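Local coordinates for protein SusD homolog (Bacteroides thetaiotaomicron, PDB 4MRU) that probably binds mucin O-glycans as a SusD-like lipoprotein of the bacterial outer membrane, built on a largely helical, TPR-like scaffold, at residues A[195-200]-A[235-240]; A[201-206]-A[224-229]; A[337-342]-A[346-351]. All coordinates share one frame; numbering follows the deposited sequence. Where two conformers were deposited one is given.

How the contacts relate
Contacts 1 and 2 share helix 192-209, using its consecutive segments 195-200 and 201-206, with their centres about 12 Å apart. They meet where H200 CE1 approaches A229 CB at 3.3 Å, and contact 2 falls within the span of chain bounded by contact 1. Contact 3 follows later in the sequence. Its centre is about 14 Å from that of contact 2, and the two touch through E224 OE2 and W342 C at 3.6 Å; from contact 1 it is about 21 Å away, centre to centre. Two ethanediols, probably from the crystallisation liquor, lie at contact 2. All three are packing contacts away from the magnesium site that includes N373.

Contact 1: residues A[195-200]-A[235-240]; sequences WRLFLH and NDDNAL
F198 and A239 make the apolar half of this contact, L197 and D237 the mixed half. The ring of F198 meets A239 obliquely, with CD1 3.6 Å from A239 CB and CE1 farther off at 4.1 Å, so the methyl sits by the CD1-CE1 bond. With CG anti to the backbone N (chi1 168°), the ring leaves helix 192-209 in the direction of the short strand 239-241. That strand pairs antiparallel with 322-325 through backbone bonds of A239 to W324 and M325, and M325 also touches F198. The phenyl group therefore packs on a two-stranded ribbon laid beside the helix.

At the preceding helix residue, the contact is of a different kind. L197 and D237 cross obliquely, and the methyl CD1 of L197 comes 3.6 Å from D237 OD2 and 3.8 Å from its CG, a van der Waals approach of a methyl to a carboxylate. The other oxygen, OD1, accepts from Q194 NE2 just before the segment, while the backbone O of D237 receives the hydroxyl of Y188.

Segment 235-240 also has hydrogen bonds of its own. N238 ND2 donates to N235 OD1 at 3.0 Å with an N-H...O angle of 156°, the oxygen lying near the amide plane of N238. The backbone N of N238 bonds to N235 O at 3.1 Å. These two bonds brace the 3-10 turn that leads into the strand, while N238 OD1 ties outward to the N-H of A327.

No hydrogen bond joins 195-200 to 235-240 directly. Purely van der Waals contact is consistent with packing at F198 and L197 helping to set the spacing, while the polar tie to the same helix comes from Q194, which probably fixes the rotation of the D237 carboxylate.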
# COMPACT_ATOMS: atom_id res chain seq x y z
N TRP A 195 -2.85 -2.13 -19.79
CA TRP A 195 -2.45 -0.86 -19.18
C TRP A 195 -3.67 0.05 -18.93
O TRP A 195 -3.73 0.70 -17.88
CB TRP A 195 -1.39 -0.13 -20.01
CG TRP A 195 -0.03 -0.68 -19.79
CD1 TRP A 195 0.73 -1.39 -20.66
CD2 TRP A 195 0.71 -0.61 -18.56
NE1 TRP A 195 1.93 -1.74 -20.08
CE2 TRP A 195 1.94 -1.29 -18.78
CE3 TRP A 195 0.45 -0.07 -17.30
CZ2 TRP A 195 2.90 -1.43 -17.78
CZ3 TRP A 195 1.41 -0.22 -16.29
CH2 TRP A 195 2.64 -0.86 -16.55
N ARG A 196 -4.66 0.05 -19.83
CA ARG A 196 -5.86 0.88 -19.56
C ARG A 196 -6.70 0.37 -18.37
O ARG A 196 -7.19 1.17 -17.58
CB ARG A 196 -6.76 1.01 -20.80
CG ARG A 196 -6.05 1.80 -21.90
CD ARG A 196 -7.01 2.15 -23.03
NE ARG A 196 -7.93 3.15 -22.55
CZ ARG A 196 -9.25 3.12 -22.66
NH1 ARG A 196 -9.87 2.12 -23.26
NH2 ARG A 196 -9.94 4.13 -22.17
N LEU A 197 -6.86 -0.94 -18.25
CA LEU A 197 -7.55 -1.50 -17.11
C LEU A 197 -6.86 -1.06 -15.83
O LEU A 197 -7.50 -0.62 -14.84
CB LEU A 197 -7.59 -3.02 -17.18
CG LEU A 197 -8.38 -3.60 -18.37
CD1 LEU A 197 -8.28 -5.13 -18.32
CD2 LEU A 197 -9.81 -3.13 -18.33
N PHE A 198 -5.54 -1.17 -15.84
CA PHE A 198 -4.78 -0.79 -14.65
C PHE A 198 -4.97 0.70 -14.37
O PHE A 198 -5.18 1.12 -13.22
CB PHE A 198 -3.29 -1.11 -14.79
CG PHE A 198 -2.47 -0.49 -13.74
CD1 PHE A 198 -2.49 -0.99 -12.45
CD2 PHE A 198 -1.69 0.61 -14.02
CE1 PHE A 198 -1.74 -0.41 -11.45
CE2 PHE A 198 -0.94 1.20 -13.02
CZ PHE A 198 -0.95 0.67 -11.74
N LEU A 199 -4.83 1.51 -15.40
CA LEU A 199 -4.99 2.97 -15.20
C LEU A 199 -6.34 3.32 -14.59
O LEU A 199 -6.43 4.14 -13.67
CB LEU A 199 -4.82 3.68 -16.54
CG LEU A 199 -4.82 5.19 -16.63
CD1 LEU A 199 -4.01 5.60 -17.85
CD2 LEU A 199 -6.23 5.73 -16.71
N HIS A 200 -7.39 2.70 -15.10
CA HIS A 200 -8.74 2.92 -14.54
C HIS A 200 -8.88 2.43 -13.09
O HIS A 200 -9.59 3.03 -12.28
CB HIS A 200 -9.78 2.28 -15.42
CG HIS A 200 -9.78 2.81 -16.82
ND1 HIS A 200 -10.00 2.01 -17.93
CD2 HIS A 200 -9.48 4.04 -17.30
CE1 HIS A 200 -9.92 2.75 -19.01
NE2 HIS A 200 -9.57 3.98 -18.66
N ASN A 235 -8.27 -12.13 -12.49
CA ASN A 235 -6.92 -12.24 -11.99
C ASN A 235 -5.84 -12.25 -13.11
O ASN A 235 -4.72 -11.85 -12.91
CB ASN A 235 -6.81 -13.48 -11.11
CG ASN A 235 -7.26 -13.20 -9.68
OD1 ASN A 235 -6.91 -12.18 -9.08
ND2 ASN A 235 -8.03 -14.11 -9.13
N ASP A 236 -6.20 -12.71 -14.30
CA ASP A 236 -5.26 -12.69 -15.44
C ASP A 236 -4.84 -11.28 -15.83
O ASP A 236 -3.79 -11.12 -16.43
CB ASP A 236 -5.85 -13.39 -16.66
CG ASP A 236 -5.82 -14.91 -16.55
OD1 ASP A 236 -5.06 -15.45 -15.68
OD2 ASP A 236 -6.56 -15.54 -17.32
N ASP A 237 -5.63 -10.26 -15.47
CA ASP A 237 -5.29 -8.90 -15.79
C ASP A 237 -4.60 -8.15 -14.62
O ASP A 237 -4.41 -6.96 -14.71
CB ASP A 237 -6.56 -8.15 -16.23
CG ASP A 237 -7.07 -8.66 -17.58
OD1 ASP A 237 -6.19 -9.02 -18.41
OD2 ASP A 237 -8.29 -8.67 -17.81
N ASN A 238 -4.28 -8.84 -13.53
CA ASN A 238 -3.62 -8.20 -12.41
C ASN A 238 -2.32 -7.57 -12.90
O ASN A 238 -1.66 -8.13 -13.78
CB ASN A 238 -3.29 -9.21 -11.29
CG ASN A 238 -4.53 -9.78 -10.60
OD1 ASN A 238 -5.63 -9.24 -10.71
ND2 ASN A 238 -4.34 -10.85 -9.84
N ALA A 239 -1.94 -6.44 -12.30
CA ALA A 239 -0.71 -5.73 -12.60
C ALA A 239 0.39 -6.26 -11.68
O ALA A 239 0.36 -6.00 -10.46
CB ALA A 239 -0.88 -4.26 -12.40
N LEU A 240 1.32 -7.01 -12.26
CA LEU A 240 2.44 -7.57 -11.54
C LEU A 240 3.70 -7.14 -12.25
O LEU A 240 3.77 -7.22 -13.49
CB LEU A 240 2.39 -9.08 -11.57
CG LEU A 240 1.58 -9.90 -10.58
CD1 LEU A 240 0.17 -9.41 -10.45
CD2 LEU A 240 1.64 -11.34 -11.08

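Contact 2: residues A[201-206]-A[224-229]; sequences SLQLRM and EKAVTA. With EDO (1,2-ethanediol), chain E; EDO (1,2-ethanediol), chain F.
The side chain of Q203 leans along the flank of A226, and its amide OE1 lies beside the methyl CB at 3.8 Å while also facing a bound diol. CG lies anti to the carbonyl carbon (chi1 -69°) and the chain runs extended beyond it, which carries the amide to this 1,2-ethanediol lying against 224-229, probably taken up from the crystallisation liquor. There the amide uses both ends: the diol hydroxyl O2 donates to Q203 OE1 at 2.6 Å, and Q203 NE2 donates to O1 at 2.9 Å with a nearly straight N-H...O angle of 166°. The diol also bonds to D167, and its C2 packs on A229 CB. Were the side chain cut back to an alanine here, the diol would probably lose both amide partners, and a gap would open beside the A226 methyl.

The helices 192-209 and 216-229 form an antiparallel helical hairpin, in keeping with the TPR-like character of the family; the axes of 201-206 and 224-229 approach to 8.5 Å, their directions 158° apart. The small A226 lies at the closest backbone pairing, its CA 6.2 Å from that of L204, and its methyl points at the neighbouring helix. On the other flank of this methyl, L204 reaches V227 branch to branch, CD2 to CG2 at 4.2 Å. L333 and R334 of helix 327-339 also touch L204.

R205 turns elsewhere. Its chain bends at chi3 and presents the guanidinium to a second ethanediol, probably also from the liquor, NH1 donating to O1 at 2.9 Å and NH2 to O2 at 3.1 Å. O1 sits at the edge of the group, in its plane. NH1 also bonds Q119, NE forms a salt bridge with E329, and this diol is also held by N426 and W324 O.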
# COMPACT_ATOMS: atom_id res chain seq x y z
N SER A 201 -8.22 1.33 -12.78
CA SER A 201 -8.21 0.81 -11.44
C SER A 201 -7.48 1.79 -10.47
O SER A 201 -7.93 2.03 -9.39
CB SER A 201 -7.56 -0.58 -11.42
OG SER A 201 -8.20 -1.45 -12.36
N LEU A 202 -6.37 2.36 -10.92
CA LEU A 202 -5.66 3.36 -10.12
C LEU A 202 -6.51 4.60 -9.92
O LEU A 202 -6.51 5.16 -8.82
CB LEU A 202 -4.37 3.75 -10.80
CG LEU A 202 -3.40 4.68 -10.10
CD1 LEU A 202 -3.02 4.14 -8.74
CD2 LEU A 202 -2.17 4.89 -10.97
N GLN A 203 -7.21 5.06 -10.97
CA GLN A 203 -8.15 6.18 -10.82
C GLN A 203 -9.21 5.86 -9.76
O GLN A 203 -9.55 6.71 -8.95
CB GLN A 203 -8.85 6.50 -12.12
CG GLN A 203 -7.98 7.10 -13.20
CD GLN A 203 -8.69 7.13 -14.57
OE1 GLN A 203 -9.37 6.18 -14.97
NE2 GLN A 203 -8.53 8.25 -15.29
N LEU A 204 -9.71 4.64 -9.76
CA LEU A 204 -10.68 4.20 -8.77
C LEU A 204 -10.11 4.24 -7.34
O LEU A 204 -10.75 4.72 -6.41
CB LEU A 204 -11.16 2.79 -9.11
CG LEU A 204 -12.15 2.13 -8.15
CD1 LEU A 204 -13.40 2.98 -8.00
CD2 LEU A 204 -12.50 0.75 -8.64
N ARG A 205 -8.90 3.72 -7.18
CA ARG A 205 -8.24 3.72 -5.88
C ARG A 205 -8.07 5.15 -5.35
O ARG A 205 -8.39 5.44 -4.23
CB ARG A 205 -6.87 3.07 -6.01
CG ARG A 205 -6.11 3.03 -4.71
CD ARG A 205 -4.61 2.78 -4.93
NE ARG A 205 -4.31 1.36 -4.95
CZ ARG A 205 -3.09 0.87 -5.20
NH1 ARG A 205 -2.09 1.70 -5.46
NH2 ARG A 205 -2.89 -0.45 -5.18
N MSE A 206 -7.55 6.02 -6.21
CA MSE A 206 -7.28 7.40 -5.83
C MSE A 206 -8.55 8.17 -5.58
O MSE A 206 -8.61 8.97 -4.65
CB MSE A 206 -6.49 8.04 -6.95
CG MSE A 206 -5.07 7.50 -7.01
SE MSE A 206 -4.15 8.24 -8.61
CE MSE A 206 -4.75 10.13 -8.52
N GLU A 224 -16.82 6.53 -10.90
CA GLU A 224 -17.86 6.03 -11.76
C GLU A 224 -17.40 5.95 -13.22
O GLU A 224 -17.63 4.94 -13.89
CB GLU A 224 -19.13 6.90 -11.62
CG GLU A 224 -19.78 6.67 -10.26
CD GLU A 224 -20.95 7.60 -9.95
OE1 GLU A 224 -21.11 8.65 -10.60
OE2 GLU A 224 -21.70 7.30 -9.00
N LYS A 225 -16.75 6.99 -13.71
CA LYS A 225 -16.27 6.97 -15.09
C LYS A 225 -15.19 5.89 -15.30
O LYS A 225 -15.15 5.23 -16.36
CB LYS A 225 -15.71 8.31 -15.54
CG LYS A 225 -16.83 9.32 -15.74
CD LYS A 225 -16.26 10.73 -15.99
CE LYS A 225 -17.39 11.75 -16.16
NZ LYS A 225 -16.94 12.98 -16.85
N ALA A 226 -14.35 5.71 -14.29
CA ALA A 226 -13.27 4.72 -14.35
C ALA A 226 -13.82 3.29 -14.46
O ALA A 226 -13.39 2.53 -15.32
CB ALA A 226 -12.40 4.84 -13.13
N VAL A 227 -14.81 2.97 -13.63
CA VAL A 227 -15.47 1.70 -13.71
C VAL A 227 -16.14 1.50 -15.06
O VAL A 227 -16.02 0.43 -15.68
CB VAL A 227 -16.49 1.53 -12.55
CG1 VAL A 227 -17.41 0.35 -12.78
CG2 VAL A 227 -15.74 1.33 -11.26
N THR A 228 -16.83 2.53 -15.55
CA THR A 228 -17.43 2.43 -16.86
C THR A 228 -16.39 2.18 -17.95
O THR A 228 -16.64 1.43 -18.87
CB THR A 228 -18.25 3.71 -17.19
OG1 THR A 228 -19.28 3.80 -16.22
CG2 THR A 228 -18.87 3.63 -18.56
N ALA A 229 -15.22 2.80 -17.83
CA ALA A 229 -14.16 2.65 -18.86
C ALA A 229 -13.50 1.28 -18.83
O ALA A 229 -12.89 0.89 -19.83
CB ALA A 229 -13.09 3.74 -18.71
C1 EDO E . -10.94 8.42 -18.00
O1 EDO E . -9.54 8.14 -17.99
C2 EDO E . -11.68 7.14 -17.67
O2 EDO E . -11.53 6.96 -16.27
C1 EDO F . 0.83 0.63 -6.79
O1 EDO F . 0.81 1.49 -5.64
C2 EDO F . 1.24 -0.68 -6.22
O2 EDO F . 0.18 -1.01 -5.34

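Contact 3: residues A[337-342]-A[346-351]; sequences GALRKW and GEAKDF
A338 and A348 carry the tight side of this contact, their CA atoms only 4.9 Å apart. The methyl of A338 settles among the backbone atoms that open the second segment: CB is 3.6 Å from A348 N and also 3.6 Å from G346 O. A348 answers with its own methyl, which lies 3.9 Å from A338 CB and 3.7 Å from L339 N. So close a spacing of the two backbones is consistent with the small methyls of both residues. F351 adds a longer touch, its ring edge CD2 standing 4.3 Å from A338 CB, with the methyl near the ring plane.

The contact joins the end of helix 327-339 to the start of helix 348-363, a helical hairpin with a short connection, as suits a TPR-like protein. The first helix closes in a Schellman motif at K341 (phi 72°), with W342 N bonded to G337 O and K341 N to A338 O. E347 holds the N-cap position of the second helix, and its O accepts from F351 N.

The looser side faces solvent. There a single water spans the connection, donating to W342 O at 3.2 Å and to G346 O at 2.8 Å; no direct hydrogen bond crosses between the segments. The CB of E347 points away from the first helix, and the residue is exposed. G346 has an extended backbone next to the F351 ring, and a side-chain carbon on it would run into F351 CZ. Farther along, the indole of W342 turns to helix 216-229, touching Q220, A223 and E224.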
# COMPACT_ATOMS: atom_id res chain seq x y z
N GLY A 337 -17.53 1.65 -2.70
CA GLY A 337 -18.24 2.62 -3.52
C GLY A 337 -19.74 2.37 -3.48
O GLY A 337 -20.55 3.30 -3.31
N ALA A 338 -20.12 1.11 -3.66
CA ALA A 338 -21.51 0.74 -3.71
C ALA A 338 -22.21 0.99 -2.35
O ALA A 338 -23.32 1.51 -2.31
CB ALA A 338 -21.66 -0.72 -4.16
N LEU A 339 -21.51 0.67 -1.27
CA LEU A 339 -22.00 0.94 0.05
C LEU A 339 -22.23 2.43 0.25
O LEU A 339 -23.16 2.82 0.95
CB LEU A 339 -21.02 0.39 1.08
CG LEU A 339 -21.57 0.29 2.49
CD1 LEU A 339 -22.67 -0.77 2.63
CD2 LEU A 339 -20.44 -0.03 3.44
N ARG A 340 -21.42 3.26 -0.40
CA ARG A 340 -21.54 4.71 -0.32
C ARG A 340 -22.56 5.27 -1.32
O ARG A 340 -22.71 6.48 -1.45
CB ARG A 340 -20.17 5.38 -0.54
CG ARG A 340 -19.13 5.14 0.54
CD ARG A 340 -17.80 5.77 0.22
NE ARG A 340 -16.83 5.41 1.23
CZ ARG A 340 -16.80 5.96 2.45
NH1 ARG A 340 -17.67 6.90 2.83
NH2 ARG A 340 -15.92 5.55 3.33
N LYS A 341 -23.23 4.39 -2.05
CA LYS A 341 -24.24 4.75 -3.05
C LYS A 341 -23.60 5.37 -4.29
O LYS A 341 -24.25 6.05 -5.04
CB LYS A 341 -25.34 5.68 -2.45
CG LYS A 341 -26.01 5.12 -1.19
CD LYS A 341 -27.33 5.79 -0.81
CE LYS A 341 -27.16 7.11 -0.08
NZ LYS A 341 -26.97 6.94 1.39
N TRP A 342 -22.32 5.11 -4.53
CA TRP A 342 -21.72 5.49 -5.80
C TRP A 342 -22.12 4.42 -6.83
O TRP A 342 -22.36 3.25 -6.46
CB TRP A 342 -20.21 5.54 -5.73
CG TRP A 342 -19.65 6.56 -4.83
CD1 TRP A 342 -20.32 7.32 -3.94
CD2 TRP A 342 -18.29 6.88 -4.68
NE1 TRP A 342 -19.47 8.15 -3.26
CE2 TRP A 342 -18.20 7.91 -3.70
CE3 TRP A 342 -17.13 6.44 -5.30
CZ2 TRP A 342 -17.01 8.48 -3.34
CZ3 TRP A 342 -15.94 7.02 -4.94
CH2 TRP A 342 -15.89 8.03 -3.98
N GLY A 346 -23.10 -2.60 -9.44
CA GLY A 346 -23.51 -3.83 -8.74
C GLY A 346 -23.70 -3.57 -7.28
O GLY A 346 -23.49 -2.44 -6.80
N GLU A 347 -24.13 -4.60 -6.56
CA GLU A 347 -24.38 -4.50 -5.13
C GLU A 347 -23.12 -4.64 -4.25
O GLU A 347 -22.26 -5.45 -4.54
CB GLU A 347 -25.37 -5.59 -4.71
CG GLU A 347 -26.75 -5.42 -5.31
CD GLU A 347 -27.54 -4.32 -4.65
OE1 GLU A 347 -27.29 -4.02 -3.45
OE2 GLU A 347 -28.44 -3.77 -5.31
N ALA A 348 -23.06 -3.86 -3.17
CA ALA A 348 -21.95 -3.89 -2.22
C ALA A 348 -21.63 -5.29 -1.72
O ALA A 348 -20.46 -5.68 -1.77
CB ALA A 348 -22.25 -2.98 -1.03
N LYS A 349 -22.63 -6.08 -1.31
CA LYS A 349 -22.36 -7.45 -0.84
C LYS A 349 -21.73 -8.33 -1.94
O LYS A 349 -20.82 -9.11 -1.68
CB LYS A 349 -23.62 -8.14 -0.33
CG LYS A 349 -23.42 -9.59 0.14
CD LYS A 349 -24.72 -10.28 0.44
CE LYS A 349 -24.48 -11.66 1.03
NZ LYS A 349 -25.74 -12.38 1.37
N ASP A 350 -22.25 -8.21 -3.17
CA ASP A 350 -21.73 -9.00 -4.27
C ASP A 350 -20.26 -8.67 -4.59
O ASP A 350 -19.46 -9.57 -4.81
CB ASP A 350 -22.61 -8.84 -5.50
CG ASP A 350 -24.00 -9.43 -5.26
OD1 ASP A 350 -24.11 -10.31 -4.37
OD2 ASP A 350 -24.95 -9.00 -5.91
N PHE A 351 -19.93 -7.39 -4.60
CA PHE A 351 -18.52 -6.99 -4.81
C PHE A 351 -17.63 -7.48 -3.68
O PHE A 351 -16.52 -7.91 -3.92
CB PHE A 351 -18.38 -5.48 -4.95
CG PHE A 351 -18.86 -4.95 -6.28
CD1 PHE A 351 -18.36 -5.46 -7.47
CD2 PHE A 351 -19.81 -3.95 -6.35
CE1 PHE A 351 -18.78 -4.98 -8.71
CE2 PHE A 351 -20.26 -3.46 -7.59
CZ PHE A 351 -19.75 -3.99 -8.77
O HOH W 1 -23.09 0.26 -7.36